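B-agarase (Agarivorans gilvus, PDB 5Z6P) probably hydrolyses beta-galactosidic linkages of agarose, as a glycoside hydrolase of family 50 with agarase activity. Local coordinates at residues E254-M260 and D423-G429; R263-Y269 and N755-P760; G279-T283 and P611-Y615; G288-L292 and P707-G711. One frame throughout, in Å; residues are numbered along the deposited sequence.

Overall arrangement
The centres of the four contacts lie about 23 to 28 Å from the chain's centre, contacts 1 and 2 around helices 241-255, 413-428 and 745-762 and contacts 3 and 4 on strands 282-286, 289-293, 614-615 and 709-714. Contacts 1 and 2 meet directly, their centres about 13 Å apart: Arg263 NH2 lies 2.9 Å from Gly429 O, and Asn755 ND2 3.0 Å from Trp428 O. Contacts 3 and 4 share the sheet in which strands 282-286 and 289-293 are neighbours, and Leu614 CD1 comes within 3.5 Å of Leu292 CD2. Phe266 and Phe281 link contacts 2 and 3, whereas contacts 1 and 4, about 26 Å apart between centres, do not touch.

Contact 1: E254-M260 and D423-G429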
# COMPACT_ATOMS: atom_id res chain seq x y z
N GLU A 254 -15.67 21.76 -18.30
CA GLU A 254 -15.41 20.44 -18.85
C GLU A 254 -16.36 19.38 -18.26
O GLU A 254 -16.94 18.58 -18.99
CB GLU A 254 -13.95 20.07 -18.60
CG GLU A 254 -13.53 18.69 -19.07
CD GLU A 254 -13.38 18.59 -20.57
OE1 GLU A 254 -13.41 19.64 -21.25
OE2 GLU A 254 -13.24 17.45 -21.08
N LEU A 255 -16.55 19.41 -16.95
CA LEU A 255 -17.43 18.45 -16.28
C LEU A 255 -18.88 18.61 -16.71
O LEU A 255 -19.66 17.67 -16.64
CB LEU A 255 -17.32 18.58 -14.76
CG LEU A 255 -16.02 18.04 -14.15
CD1 LEU A 255 -15.95 18.37 -12.69
CD2 LEU A 255 -15.94 16.53 -14.37
N ALA A 256 -19.24 19.80 -17.20
CA ALA A 256 -20.59 20.04 -17.72
C ALA A 256 -20.93 19.18 -18.95
O ALA A 256 -22.08 19.05 -19.31
CB ALA A 256 -20.77 21.53 -18.05
N LYS A 257 -19.92 18.56 -19.55
CA LYS A 257 -20.12 17.65 -20.67
C LYS A 257 -20.79 16.33 -20.26
O LYS A 257 -21.13 15.52 -21.11
CB LYS A 257 -18.79 17.35 -21.36
CG LYS A 257 -18.17 18.59 -21.99
CD LYS A 257 -16.87 18.29 -22.70
CE LYS A 257 -16.40 19.50 -23.48
NZ LYS A 257 -15.15 19.23 -24.20
N GLY A 258 -20.97 16.12 -18.97
CA GLY A 258 -21.72 14.97 -18.50
C GLY A 258 -20.88 13.74 -18.28
O GLY A 258 -19.67 13.77 -18.47
N PRO A 259 -21.51 12.65 -17.84
CA PRO A 259 -20.83 11.38 -17.55
C PRO A 259 -20.33 10.68 -18.80
O PRO A 259 -20.84 10.93 -19.87
CB PRO A 259 -21.92 10.54 -16.86
CG PRO A 259 -23.20 11.11 -17.37
CD PRO A 259 -22.94 12.59 -17.50
N MET A 260 -19.33 9.83 -18.65
CA MET A 260 -18.98 8.91 -19.72
C MET A 260 -20.21 8.07 -19.99
O MET A 260 -20.86 7.61 -19.06
CB MET A 260 -17.79 8.03 -19.33
CG MET A 260 -17.51 6.91 -20.32
SD MET A 260 -16.06 5.93 -19.90
CE MET A 260 -14.73 7.10 -20.08
N ASP A 423 -19.35 14.19 -9.84
CA ASP A 423 -19.31 14.62 -11.23
C ASP A 423 -18.06 14.13 -11.92
O ASP A 423 -18.10 13.65 -13.04
CB ASP A 423 -19.36 16.14 -11.36
CG ASP A 423 -20.73 16.72 -11.09
OD1 ASP A 423 -21.73 15.98 -11.14
OD2 ASP A 423 -20.79 17.93 -10.82
N ARG A 424 -16.94 14.28 -11.23
CA ARG A 424 -15.66 13.82 -11.72
C ARG A 424 -15.62 12.30 -11.96
O ARG A 424 -15.20 11.85 -13.02
CB ARG A 424 -14.54 14.19 -10.74
CG ARG A 424 -14.05 15.62 -10.80
CD ARG A 424 -13.10 15.87 -9.63
NE ARG A 424 -12.41 17.16 -9.71
CZ ARG A 424 -11.70 17.69 -8.71
NH1 ARG A 424 -11.60 17.03 -7.57
NH2 ARG A 424 -11.11 18.86 -8.86
N MET A 425 -16.03 11.52 -10.96
CA MET A 425 -15.95 10.07 -11.09
C MET A 425 -16.75 9.60 -12.31
O MET A 425 -16.27 8.80 -13.08
CB MET A 425 -16.44 9.36 -9.82
CG MET A 425 -15.67 9.71 -8.56
SD MET A 425 -13.89 9.60 -8.73
CE MET A 425 -13.39 10.64 -7.37
N LEU A 426 -17.96 10.12 -12.47
CA LEU A 426 -18.83 9.75 -13.57
C LEU A 426 -18.31 10.23 -14.93
O LEU A 426 -18.53 9.58 -15.94
CB LEU A 426 -20.23 10.30 -13.33
CG LEU A 426 -20.98 9.65 -12.17
CD1 LEU A 426 -22.35 10.29 -11.99
CD2 LEU A 426 -21.07 8.15 -12.43
N ASN A 427 -17.64 11.38 -14.94
CA ASN A 427 -17.07 11.94 -16.15
C ASN A 427 -15.83 11.17 -16.56
O ASN A 427 -15.59 10.93 -17.72
CB ASN A 427 -16.74 13.42 -15.96
CG ASN A 427 -16.05 14.05 -17.16
OD1 ASN A 427 -14.83 14.06 -17.26
ND2 ASN A 427 -16.84 14.57 -18.08
N TRP A 428 -15.04 10.76 -15.57
CA TRP A 428 -13.84 9.97 -15.80
C TRP A 428 -14.15 8.50 -16.12
O TRP A 428 -13.28 7.75 -16.57
CB TRP A 428 -12.93 10.05 -14.56
CG TRP A 428 -12.55 11.46 -14.19
CD1 TRP A 428 -12.80 12.60 -14.91
CD2 TRP A 428 -11.85 11.87 -13.01
NE1 TRP A 428 -12.29 13.70 -14.24
CE2 TRP A 428 -11.71 13.28 -13.07
CE3 TRP A 428 -11.34 11.19 -11.90
CZ2 TRP A 428 -11.07 14.01 -12.08
CZ3 TRP A 428 -10.71 11.93 -10.90
CH2 TRP A 428 -10.58 13.32 -11.00
N GLY A 429 -15.39 8.09 -15.88
CA GLY A 429 -15.83 6.75 -16.21
C GLY A 429 -15.84 5.73 -15.08
O GLY A 429 -16.21 4.58 -15.29
O HOH W 1 -20.03 7.51 -16.30
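Leaving helix 241-255 through a type I turn from Leu255 to Gly258, the chain of 254-260 runs across the C-terminal end of helix 413-428, with Pro259 CA 4.1 Å from Asn427 CA. Two hydrogen bonds hold it there. Met260 N donates to Leu426 O at 2.8 Å, and Asn427 ND2 donates to Gly258 O at 3.0 Å with an N-H...O angle of 150°; in this second bond the donor is tilted 20° from the carbonyl plane. The amide of Asn427 reaches Gly258 because CG stands anti to the backbone N (chi1 176°). Its other end, OD1, is taken by Lys752 of helix 745-762, so both ends of the group are engaged. Leu255 lies across the same side chain, its CD2 3.6 Å from Asn427 CB, while its CD1 meets the aliphatic CG of Arg424 at 3.8 Å. The guanidinium of Arg424 is directed elsewhere, to salt bridges with Glu251 and Asp741. Pro259 sets its CB 3.9 Å from Leu426 CB. Beyond it, an extended start carries Met260 SD to 3.8 Å from Gly429 CA, where the helix has ended in a residue of positive phi, and the bend at chi3 then lays Met260 CE beside Trp428 O (3.9 Å). A water donates to both Met260 O and Leu426 O. Leu426 O is thus satisfied by Met260 N and the water, and the Asn427 amide by Gly258 O and Lys752, while leucine, proline and methionine side chains cover the apolar surface between them.

Contact 2: R263-Y269 and N755-P760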
# COMPACT_ATOMS: atom_id res chain seq x y z
N ARG A 263 -23.33 3.47 -19.63
CA ARG A 263 -23.65 2.82 -18.35
C ARG A 263 -25.14 2.75 -18.07
O ARG A 263 -25.89 3.65 -18.43
CB ARG A 263 -22.98 3.55 -17.18
CG ARG A 263 -21.53 3.17 -16.97
CD ARG A 263 -20.60 4.18 -17.60
NE ARG A 263 -19.22 3.89 -17.23
CZ ARG A 263 -18.37 3.21 -17.97
NH1 ARG A 263 -18.73 2.76 -19.16
NH2 ARG A 263 -17.14 2.98 -17.52
N SER A 264 -25.56 1.68 -17.41
CA SER A 264 -26.90 1.64 -16.84
C SER A 264 -26.97 2.57 -15.63
O SER A 264 -25.97 3.17 -15.25
CB SER A 264 -27.27 0.22 -16.44
OG SER A 264 -26.28 -0.34 -15.61
N LYS A 265 -28.15 2.69 -15.04
CA LYS A 265 -28.33 3.52 -13.85
C LYS A 265 -27.27 3.26 -12.76
O LYS A 265 -26.67 4.18 -12.24
CB LYS A 265 -29.72 3.30 -13.28
CG LYS A 265 -29.95 3.90 -11.93
CD LYS A 265 -31.24 3.40 -11.37
CE LYS A 265 -31.66 4.16 -10.14
NZ LYS A 265 -32.96 3.63 -9.64
N PHE A 266 -27.04 2.00 -12.46
CA PHE A 266 -26.15 1.63 -11.37
C PHE A 266 -24.72 1.39 -11.85
O PHE A 266 -23.95 0.76 -11.15
CB PHE A 266 -26.67 0.38 -10.66
CG PHE A 266 -27.81 0.65 -9.73
CD1 PHE A 266 -27.58 1.16 -8.46
CD2 PHE A 266 -29.11 0.37 -10.11
CE1 PHE A 266 -28.64 1.40 -7.60
CE2 PHE A 266 -30.17 0.60 -9.26
CZ PHE A 266 -29.93 1.12 -8.00
N GLY A 267 -24.39 1.88 -13.04
CA GLY A 267 -23.02 1.92 -13.50
C GLY A 267 -22.54 0.64 -14.14
O GLY A 267 -21.36 0.48 -14.41
N GLY A 268 -23.46 -0.28 -14.39
CA GLY A 268 -23.15 -1.46 -15.17
C GLY A 268 -23.11 -1.20 -16.67
O GLY A 268 -23.35 -0.09 -17.11
N TYR A 269 -22.84 -2.25 -17.43
CA TYR A 269 -22.62 -2.17 -18.87
C TYR A 269 -23.96 -2.26 -19.62
O TYR A 269 -24.50 -3.33 -19.81
CB TYR A 269 -21.67 -3.30 -19.28
CG TYR A 269 -21.27 -3.37 -20.74
CD1 TYR A 269 -21.26 -2.24 -21.55
CD2 TYR A 269 -20.87 -4.57 -21.30
CE1 TYR A 269 -20.86 -2.33 -22.90
CE2 TYR A 269 -20.48 -4.67 -22.62
CZ TYR A 269 -20.47 -3.56 -23.42
OH TYR A 269 -20.08 -3.69 -24.73
N ASN A 755 -11.69 2.98 -18.59
CA ASN A 755 -13.10 2.90 -18.27
C ASN A 755 -14.01 2.82 -19.50
O ASN A 755 -15.10 2.27 -19.43
CB ASN A 755 -13.50 4.08 -17.39
CG ASN A 755 -12.99 3.95 -15.95
OD1 ASN A 755 -12.80 2.84 -15.45
ND2 ASN A 755 -12.77 5.07 -15.29
N GLN A 756 -13.55 3.38 -20.62
CA GLN A 756 -14.33 3.34 -21.85
C GLN A 756 -14.11 2.04 -22.60
O GLN A 756 -14.97 1.61 -23.37
CB GLN A 756 -14.01 4.54 -22.76
CG GLN A 756 -12.72 4.38 -23.56
CD GLN A 756 -12.56 5.43 -24.65
OE1 GLN A 756 -13.54 5.99 -25.13
NE2 GLN A 756 -11.31 5.68 -25.07
N SER A 757 -12.97 1.40 -22.38
CA SER A 757 -12.68 0.15 -23.08
C SER A 757 -13.02 -1.13 -22.29
O SER A 757 -13.30 -2.16 -22.89
CB SER A 757 -11.21 0.13 -23.49
OG SER A 757 -10.38 -0.33 -22.44
N MET A 758 -12.97 -1.08 -20.96
CA MET A 758 -13.04 -2.30 -20.14
C MET A 758 -14.27 -3.18 -20.38
O MET A 758 -14.16 -4.39 -20.46
CB MET A 758 -12.97 -1.96 -18.64
CG MET A 758 -14.11 -1.08 -18.13
SD MET A 758 -13.87 -0.52 -16.43
CE MET A 758 -15.43 0.29 -16.14
N TYR A 759 -15.44 -2.56 -20.47
CA TYR A 759 -16.66 -3.33 -20.61
C TYR A 759 -16.71 -4.10 -21.94
O TYR A 759 -16.96 -5.30 -21.93
CB TYR A 759 -17.89 -2.42 -20.45
CG TYR A 759 -18.37 -2.26 -19.03
CD1 TYR A 759 -18.37 -3.33 -18.15
CD2 TYR A 759 -18.82 -1.03 -18.56
CE1 TYR A 759 -18.82 -3.18 -16.83
CE2 TYR A 759 -19.28 -0.88 -17.26
CZ TYR A 759 -19.28 -1.95 -16.40
OH TYR A 759 -19.72 -1.78 -15.10
N PRO A 760 -16.48 -3.42 -23.08
CA PRO A 760 -16.46 -4.25 -24.29
C PRO A 760 -15.32 -5.26 -24.32
O PRO A 760 -15.52 -6.34 -24.86
CB PRO A 760 -16.32 -3.22 -25.43
CG PRO A 760 -16.01 -1.92 -24.79
CD PRO A 760 -16.55 -1.99 -23.40
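Tyr269 and Tyr759 lock a loop to helix 745-762, the last helix of the chain, through a reciprocal CH-pi pair. Their rings are nearly parallel, at 3°, but slid so far apart that they barely overlap, with centroids 5.0 Å apart. Each ring instead lies over the other residue's CB: Tyr269 CB sits 3.5 Å from the centroid of the Tyr759 ring, and Tyr759 CB takes the equivalent place over the Tyr269 ring. The two side chains run in opposite directions, and with CG of Tyr269 anti to its backbone N (chi1 -178°) the outer part of that ring continues past Tyr759 to Pro760, whose CA is 3.7 Å from Tyr269 OH. Tyr759 points back into the loop and reaches the end of the type I turn from Ser264 to Gly267. Its hydroxyl donates to Gly267 O in the carbonyl plane, on a lone pair, and also bonds to the backbone N of Phe301 in strand 299-305, so it ties the turn and the sheet to the helix. Arg263 approaches farther back along the helix. A bend at chi2 turns its chain toward Asn755, and the guanidinium stands at 68° to the Tyr759 ring, with Tyr759 CE2 over one face, offset toward the rim. Met758 CE reaches the same guanidinium obliquely, 3.5 Å from Arg263 NH2. That nitrogen also bonds to Gly429 O; toward the helix, Arg263 NH2 donates to Asn755 O at 2.9 Å from above the carbonyl plane.

Contact 3: G279-T283 and P611-Y615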
# COMPACT_ATOMS: atom_id res chain seq x y z
N GLY A 279 -32.14 -6.88 -7.44
CA GLY A 279 -32.31 -5.63 -6.72
C GLY A 279 -31.08 -5.22 -5.91
O GLY A 279 -31.08 -4.15 -5.30
N TYR A 280 -30.05 -6.05 -5.89
CA TYR A 280 -28.78 -5.72 -5.22
C TYR A 280 -27.59 -6.15 -6.06
O TYR A 280 -27.69 -7.06 -6.88
CB TYR A 280 -28.68 -6.38 -3.83
CG TYR A 280 -29.81 -6.00 -2.90
CD1 TYR A 280 -30.99 -6.73 -2.90
CD2 TYR A 280 -29.70 -4.91 -2.07
CE1 TYR A 280 -32.03 -6.38 -2.08
CE2 TYR A 280 -30.73 -4.55 -1.24
CZ TYR A 280 -31.90 -5.29 -1.25
OH TYR A 280 -32.94 -4.94 -0.44
N PHE A 281 -26.45 -5.51 -5.84
CA PHE A 281 -25.21 -5.97 -6.46
C PHE A 281 -24.90 -7.39 -6.00
O PHE A 281 -25.03 -7.72 -4.82
CB PHE A 281 -24.05 -5.04 -6.11
CG PHE A 281 -24.02 -3.78 -6.90
CD1 PHE A 281 -23.32 -3.71 -8.10
CD2 PHE A 281 -24.67 -2.65 -6.44
CE1 PHE A 281 -23.30 -2.54 -8.83
CE2 PHE A 281 -24.64 -1.47 -7.17
CZ PHE A 281 -23.95 -1.43 -8.36
N ARG A 282 -24.48 -8.22 -6.94
CA ARG A 282 -24.25 -9.64 -6.67
C ARG A 282 -23.17 -10.20 -7.58
O ARG A 282 -22.71 -9.51 -8.48
CB ARG A 282 -25.55 -10.43 -6.85
CG ARG A 282 -26.09 -10.44 -8.28
CD ARG A 282 -27.46 -11.09 -8.35
NE ARG A 282 -27.90 -11.24 -9.74
CZ ARG A 282 -27.59 -12.28 -10.50
NH1 ARG A 282 -26.86 -13.28 -10.01
NH2 ARG A 282 -28.03 -12.34 -11.74
N THR A 283 -22.75 -11.43 -7.33
CA THR A 283 -21.75 -12.05 -8.18
C THR A 283 -22.42 -13.08 -9.10
O THR A 283 -23.50 -13.58 -8.81
CB THR A 283 -20.63 -12.72 -7.35
OG1 THR A 283 -21.14 -13.89 -6.71
CG2 THR A 283 -20.09 -11.75 -6.29
N PRO A 611 -28.54 -8.94 4.89
CA PRO A 611 -28.48 -10.24 4.22
C PRO A 611 -28.33 -10.14 2.71
O PRO A 611 -28.02 -11.14 2.09
CB PRO A 611 -29.82 -10.89 4.60
CG PRO A 611 -30.74 -9.76 4.83
CD PRO A 611 -29.89 -8.65 5.40
N ASN A 612 -28.54 -8.96 2.14
CA ASN A 612 -28.57 -8.78 0.69
C ASN A 612 -27.29 -8.20 0.11
O ASN A 612 -27.15 -8.06 -1.10
CB ASN A 612 -29.74 -7.88 0.31
CG ASN A 612 -31.07 -8.47 0.66
OD1 ASN A 612 -31.37 -9.60 0.30
ND2 ASN A 612 -31.88 -7.73 1.40
N HIS A 613 -26.36 -7.81 0.98
CA HIS A 613 -25.19 -7.08 0.53
C HIS A 613 -23.94 -7.95 0.55
O HIS A 613 -23.75 -8.75 1.47
CB HIS A 613 -24.97 -5.84 1.38
CG HIS A 613 -25.92 -4.73 1.11
ND1 HIS A 613 -27.17 -4.66 1.67
CD2 HIS A 613 -25.80 -3.62 0.33
CE1 HIS A 613 -27.79 -3.57 1.26
NE2 HIS A 613 -26.98 -2.92 0.45
N LEU A 614 -23.09 -7.77 -0.45
CA LEU A 614 -21.87 -8.53 -0.60
C LEU A 614 -20.88 -8.28 0.52
O LEU A 614 -20.63 -7.14 0.93
CB LEU A 614 -21.23 -8.21 -1.95
CG LEU A 614 -22.05 -8.62 -3.18
CD1 LEU A 614 -21.36 -8.23 -4.47
CD2 LEU A 614 -22.32 -10.12 -3.18
N TYR A 615 -20.33 -9.37 1.03
CA TYR A 615 -19.25 -9.30 2.01
C TYR A 615 -17.94 -9.51 1.25
O TYR A 615 -17.72 -10.57 0.66
CB TYR A 615 -19.47 -10.33 3.12
CG TYR A 615 -18.29 -10.54 4.04
CD1 TYR A 615 -17.45 -9.50 4.39
CD2 TYR A 615 -18.03 -11.80 4.55
CE1 TYR A 615 -16.36 -9.71 5.24
CE2 TYR A 615 -16.97 -12.02 5.39
CZ TYR A 615 -16.13 -10.98 5.73
OH TYR A 615 -15.08 -11.24 6.57
O HOH W 2 -31.64 -5.09 2.58
O HOH W 3 -24.23 -6.08 -2.46
O HOH W 4 -26.38 -9.26 -3.27
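Tyr280, Leu614 and Asn612 account for most of the surface buried here, and Asn612 lies flat against the tyrosine. Its CB stands over the centre of the Tyr280 ring, 3.5 Å from the centroid, in a CH-pi contact. The amide continues outward over the same face, its plane stacked at 14° to the ring, so that Asn612 ND2 ends 3.5 Å from Tyr280 OH. A water joins these two groups: it accepts from Asn612 ND2 and lies 3.3 Å from Tyr280 OH. Tyr280 also presents an edge to the face of His613 in a T-shaped pair, centroids 5.4 Å apart and planes at 66°. The imidazole is held in turn, its NE2 hydrogen-bonded to the carbonyl of Thr498.

Leu614 supplies the apolar half of the contact. With CG anti to its carbonyl carbon (chi1 -64°), it extends toward segment 279-283, CG lying 3.5 Å from Phe281 O, CD1 close to Arg282 CA and both methyls near Thr283 CG2. Leu292 of strand 289-293 packs against both Leu614 and Thr283. No direct hydrogen bond joins the two backbones. Two waters fill that role: both donate to Phe281 O, one accepting from Leu614 N and the other, 2.6 Å from Asn612 O, donating to that carbonyl as well. The hairpin that begins with strand 282-286 is thus packed through waters and side chains against strand 614-615, which lies between strand 501-506 and the region of strand 640-643, consistent with the (beta/alpha)8 barrel expected for this glycoside hydrolase family.

Contact 4: G288-L292 and P707-G711; sequences GKWSL and PYFVG
Trp290 and Tyr708 meet rim to rim, neither ring over the face of the other: the five-membered ring of Trp290 and the Tyr708 ring are inclined at 42°, and their CD1 atoms approach to 3.7 Å. The indole NE1 is turned to Asp661, and Lys285 forms a cation-pi interaction with the same side chain. The backbones are joined by a single hydrogen bond, Trp290 N to Pro707 O at 3.0 Å, nearly straight along the carbonyl. Lys289 crosses Pro707 at about a right angle, CG 4.0 Å from Pro707 CB, before its extended chain carries NZ to Arg762 O.

Val710 points toward strand 289-293. Its CG1, anti to the carbonyl carbon (chi1 -63°), touches Ser291 CA at 3.6 Å, and CG2 meets Leu292 CD1 at 3.7 Å, the side chains crossing at about a right angle. Strands 289-292 and 709-711 run roughly parallel, at 25°; both pair with strand 299-305 (Leu292 with Tyr300, Val710 with Ala302), but at this end they approach each other directly. Apolar contact thus joins Val710 to Leu292, ring packing and one backbone bond join Trp290 to Tyr708 and Pro707, and Asp661 and Arg762 hold the polar ends of Trp290 and Lys289.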
# COMPACT_ATOMS: atom_id res chain seq x y z
N GLY A 288 -18.11 -17.96 -18.62
CA GLY A 288 -16.89 -18.51 -18.04
C GLY A 288 -16.00 -17.56 -17.25
O GLY A 288 -14.95 -17.96 -16.76
N LYS A 289 -16.40 -16.30 -17.11
CA LYS A 289 -15.66 -15.38 -16.25
C LYS A 289 -16.49 -15.02 -15.00
O LYS A 289 -17.71 -15.05 -15.02
CB LYS A 289 -15.29 -14.09 -16.99
CG LYS A 289 -14.45 -14.27 -18.25
CD LYS A 289 -14.35 -12.94 -18.99
CE LYS A 289 -13.55 -13.04 -20.27
NZ LYS A 289 -13.25 -11.68 -20.83
N TRP A 290 -15.81 -14.68 -13.92
CA TRP A 290 -16.51 -14.10 -12.79
C TRP A 290 -16.92 -12.68 -13.13
O TRP A 290 -16.24 -11.99 -13.87
CB TRP A 290 -15.63 -14.12 -11.54
CG TRP A 290 -15.64 -15.46 -10.87
CD1 TRP A 290 -14.63 -16.39 -10.87
CD2 TRP A 290 -16.72 -16.04 -10.13
NE1 TRP A 290 -15.02 -17.50 -10.16
CE2 TRP A 290 -16.30 -17.31 -9.70
CE3 TRP A 290 -18.00 -15.59 -9.78
CZ2 TRP A 290 -17.11 -18.14 -8.93
CZ3 TRP A 290 -18.80 -16.43 -9.03
CH2 TRP A 290 -18.36 -17.69 -8.61
N SER A 291 -18.03 -12.25 -12.56
CA SER A 291 -18.51 -10.92 -12.79
C SER A 291 -19.30 -10.45 -11.59
O SER A 291 -19.85 -11.26 -10.84
CB SER A 291 -19.38 -10.87 -14.04
OG SER A 291 -19.81 -9.55 -14.32
N LEU A 292 -19.35 -9.14 -11.40
CA LEU A 292 -20.40 -8.56 -10.59
C LEU A 292 -21.63 -8.32 -11.50
O LEU A 292 -21.50 -8.25 -12.73
CB LEU A 292 -19.94 -7.26 -9.93
CG LEU A 292 -18.92 -7.37 -8.77
CD1 LEU A 292 -18.19 -6.06 -8.51
CD2 LEU A 292 -19.62 -7.83 -7.52
N PRO A 707 -9.79 -13.41 -15.40
CA PRO A 707 -11.19 -13.81 -15.31
C PRO A 707 -11.69 -14.04 -13.87
O PRO A 707 -12.85 -14.37 -13.70
CB PRO A 707 -11.23 -15.11 -16.12
CG PRO A 707 -9.87 -15.68 -15.97
CD PRO A 707 -8.92 -14.51 -15.87
N TYR A 708 -10.84 -13.86 -12.86
CA TYR A 708 -11.31 -14.00 -11.49
C TYR A 708 -11.55 -12.65 -10.83
O TYR A 708 -12.06 -12.58 -9.71
CB TYR A 708 -10.33 -14.82 -10.66
CG TYR A 708 -10.17 -16.19 -11.23
CD1 TYR A 708 -11.06 -17.20 -10.89
CD2 TYR A 708 -9.17 -16.47 -12.15
CE1 TYR A 708 -10.94 -18.46 -11.42
CE2 TYR A 708 -9.04 -17.73 -12.69
CZ TYR A 708 -9.93 -18.72 -12.32
OH TYR A 708 -9.82 -19.98 -12.86
N PHE A 709 -11.21 -11.58 -11.53
CA PHE A 709 -11.34 -10.27 -10.93
C PHE A 709 -12.53 -9.47 -11.47
O PHE A 709 -12.85 -9.50 -12.66
CB PHE A 709 -10.05 -9.49 -11.10
CG PHE A 709 -9.05 -9.78 -10.03
CD1 PHE A 709 -8.23 -10.88 -10.12
CD2 PHE A 709 -8.96 -8.96 -8.92
CE1 PHE A 709 -7.33 -11.16 -9.12
CE2 PHE A 709 -8.08 -9.23 -7.92
CZ PHE A 709 -7.25 -10.33 -8.01
N VAL A 710 -13.19 -8.79 -10.54
CA VAL A 710 -14.41 -8.09 -10.87
C VAL A 710 -14.25 -6.59 -10.63
O VAL A 710 -15.21 -5.84 -10.73
CB VAL A 710 -15.61 -8.65 -10.07
CG1 VAL A 710 -15.84 -10.13 -10.44
CG2 VAL A 710 -15.40 -8.49 -8.55
N GLY A 711 -13.04 -6.17 -10.31
CA GLY A 711 -12.79 -4.76 -10.07
C GLY A 711 -11.39 -4.46 -9.56
O GLY A 711 -10.63 -5.38 -9.23